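Local atomic coordinates of spindle assembly abnormal protein 6 homolog (Drosophila melanogaster, PDB entry 5AL7), a protein that forms the central cartwheel scaffold of centrioles, which sets their nine-fold symmetry, and is required for centrosome duplication. Residues L116-T121 with L138-I143. The protein carries 1 engineered substitution. Residues are numbered along the deposited sequence; the frame is centred on the assembly and turned at random.
Sequences LELHLT and LQFVEI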
loop_
_atom_site.group_PDB
_atom_site.type_symbol
_atom_site.label_atom_id
_atom_site.label_comp_id
_atom_site.label_asym_id
_atom_site.label_seq_id
_atom_site.Cartn_x
_atom_site.Cartn_y
_atom_site.Cartn_z
ATOM N N LEU A 116 -18.263 -19.464 17.108
ATOM C CA LEU A 116 -18.275 -20.185 15.847
ATOM C C LEU A 116 -16.876 -20.280 15.259
ATOM O O LEU A 116 -15.935 -19.641 15.733
ATOM C CB LEU A 116 -19.209 -19.516 14.849
ATOM C CG LEU A 116 -20.718 -19.618 15.063
ATOM C CD1 LEU A 116 -21.468 -18.849 13.960
ATOM C CD2 LEU A 116 -21.156 -21.083 15.118
ATOM N N GLU A 117 -16.746 -21.100 14.224
ATOM C CA GLU A 117 -15.487 -21.260 13.522
ATOM C C GLU A 117 -15.684 -21.014 12.036
ATOM O O GLU A 117 -16.633 -21.508 11.446
ATOM C CB GLU A 117 -14.925 -22.658 13.741
ATOM C CG GLU A 117 -14.311 -22.865 15.098
ATOM C CD GLU A 117 -13.365 -24.039 15.111
ATOM O OE1 GLU A 117 -13.427 -24.850 14.156
ATOM O OE2 GLU A 117 -12.569 -24.154 16.070
ATOM N N LEU A 118 -14.780 -20.259 11.426
ATOM C CA LEU A 118 -14.853 -20.014 9.993
ATOM C C LEU A 118 -13.951 -20.997 9.254
ATOM O O LEU A 118 -12.744 -21.062 9.508
ATOM C CB LEU A 118 -14.448 -18.582 9.678
ATOM C CG LEU A 118 -14.792 -18.071 8.289
ATOM C CD1 LEU A 118 -16.264 -17.733 8.197
ATOM C CD2 LEU A 118 -13.941 -16.858 7.993
ATOM N N HIS A 119 -14.554 -21.793 8.379
ATOM C CA HIS A 119 -13.830 -22.777 7.581
ATOM C C HIS A 119 -13.783 -22.373 6.110
ATOM O O HIS A 119 -14.689 -21.739 5.587
ATOM C CB HIS A 119 -14.472 -24.158 7.691
ATOM C CG HIS A 119 -14.242 -24.839 9.002
ATOM N ND1 HIS A 119 -13.491 -25.987 9.120
ATOM C CD2 HIS A 119 -14.691 -24.552 10.249
ATOM C CE1 HIS A 119 -13.474 -26.371 10.385
ATOM N NE2 HIS A 119 -14.200 -25.524 11.089
ATOM N N LEU A 120 -12.714 -22.781 5.452
ATOM C CA LEU A 120 -12.522 -22.619 4.033
ATOM C C LEU A 120 -12.239 -23.990 3.436
ATOM O O LEU A 120 -11.116 -24.475 3.479
ATOM C CB LEU A 120 -11.394 -21.637 3.760
ATOM C CG LEU A 120 -11.361 -21.138 2.319
ATOM C CD1 LEU A 120 -12.550 -20.290 2.040
ATOM C CD2 LEU A 120 -10.084 -20.352 2.077
ATOM N N THR A 121 -13.292 -24.648 2.971
ATOM C CA THR A 121 -13.193 -26.022 2.497
ATOM C C THR A 121 -13.038 -26.143 0.985
ATOM O O THR A 121 -13.751 -25.509 0.231
ATOM C CB THR A 121 -14.428 -26.832 2.925
ATOM O OG1 THR A 121 -14.745 -26.510 4.281
ATOM C CG2 THR A 121 -14.159 -28.323 2.825
ATOM N N LEU A 138 -17.021 -21.254 1.896
ATOM C CA LEU A 138 -16.805 -20.520 3.128
ATOM C C LEU A 138 -17.894 -20.916 4.105
ATOM O O LEU A 138 -19.054 -20.572 3.909
ATOM C CB LEU A 138 -16.805 -19.019 2.886
ATOM C CG LEU A 138 -16.428 -18.184 4.103
ATOM C CD1 LEU A 138 -14.979 -18.402 4.526
ATOM C CD2 LEU A 138 -16.713 -16.727 3.837
ATOM N N GLN A 139 -17.522 -21.672 5.134
ATOM C CA GLN A 139 -18.491 -22.278 6.029
ATOM C C GLN A 139 -18.433 -21.749 7.452
ATOM O O GLN A 139 -17.369 -21.518 8.003
ATOM C CB GLN A 139 -18.288 -23.782 6.037
ATOM C CG GLN A 139 -18.520 -24.382 4.687
ATOM C CD GLN A 139 -18.251 -25.853 4.655
ATOM O OE1 GLN A 139 -17.182 -26.304 5.042
ATOM N NE2 GLN A 139 -19.225 -26.617 4.195
ATOM N N PHE A 140 -19.607 -21.586 8.045
ATOM C CA PHE A 140 -19.738 -21.163 9.425
ATOM C C PHE A 140 -20.103 -22.396 10.242
ATOM O O PHE A 140 -21.245 -22.864 10.177
ATOM C CB PHE A 140 -20.801 -20.081 9.549
ATOM C CG PHE A 140 -20.465 -18.819 8.822
ATOM C CD1 PHE A 140 -20.555 -18.754 7.436
ATOM C CD2 PHE A 140 -20.080 -17.682 9.522
ATOM C CE1 PHE A 140 -20.239 -17.587 6.756
ATOM C CE2 PHE A 140 -19.765 -16.511 8.857
ATOM C CZ PHE A 140 -19.844 -16.462 7.470
ATOM N N VAL A 141 -19.123 -22.937 10.970
ATOM C CA VAL A 141 -19.277 -24.205 11.679
ATOM C C VAL A 141 -19.354 -24.037 13.197
ATOM O O VAL A 141 -18.541 -23.332 13.784
ATOM C CB VAL A 141 -18.127 -25.164 11.340
ATOM C CG1 VAL A 141 -18.334 -26.478 12.021
ATOM C CG2 VAL A 141 -18.041 -25.379 9.835
ATOM N N GLU A 142 -20.361 -24.664 13.807
ATOM C CA GLU A 142 -20.543 -24.744 15.262
ATOM C C GLU A 142 -19.992 -26.063 15.790
ATOM O O GLU A 142 -20.483 -27.135 15.430
ATOM C CB GLU A 142 -22.022 -24.631 15.633
ATOM C CG GLU A 142 -22.304 -24.498 17.132
ATOM C CD GLU A 142 -23.761 -24.809 17.499
ATOM O OE1 GLU A 142 -24.657 -24.603 16.655
ATOM O OE2 GLU A 142 -24.016 -25.243 18.644
ATOM N N ILE A 143 -18.965 -25.986 16.629
ATOM C CA ILE A 143 -18.383 -27.191 17.205
ATOM C C ILE A 143 -19.286 -27.696 18.305
ATOM O O ILE A 143 -19.636 -26.937 19.208
ATOM C CB ILE A 143 -16.962 -26.960 17.770
ATOM C CG1 ILE A 143 -16.067 -26.283 16.720
ATOM C CG2 ILE A 143 -16.370 -28.272 18.324
ATOM C CD1 ILE A 143 -15.971 -27.032 15.391
#
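Glu117 and His119 pair with Val141 and Gln139 as the hydrogen-bonded positions of an antiparallel ladder, its strands 4.7 Å apart at closest approach, with N and O of each residue bonded to its partner. On the face shared by these four side chains, His119 NE2 donates to Glu117 OE1 (3.2 Å), with OE1 tilted 28° out of the ring plane. Val141 CG2 comes obliquely to the same imidazole, 3.5 Å from His119 CD2, while Ile143 CD1 sits 3.6 Å from Glu117 OE1. An alanine in place of Glu117 would probably leave His119 NE2 without its carboxylate mate, the ring freer to turn, and a gap beside Ile143 CD1. Farther along, Thr121 OG1 gives a 2.6 Å hydrogen bond to Gln139 OE1, reaching it from above the amide plane.

The other face is greasy. Leu118 has CG anti to its backbone N (chi1 -166°), and chi2 of 77° then carries CD1 over one face of the Phe140 ring, 3.9 Å from the centroid; its CG lies 3.8 Å from Leu138 CD1. Met107 and Leu108 of helix 97-113 also touch Phe140. This is a β-hairpin with a long connection, strands 117-122 and 136-142, in the globular SAS-6 N-terminal head domain, where the sheet packs against that helix.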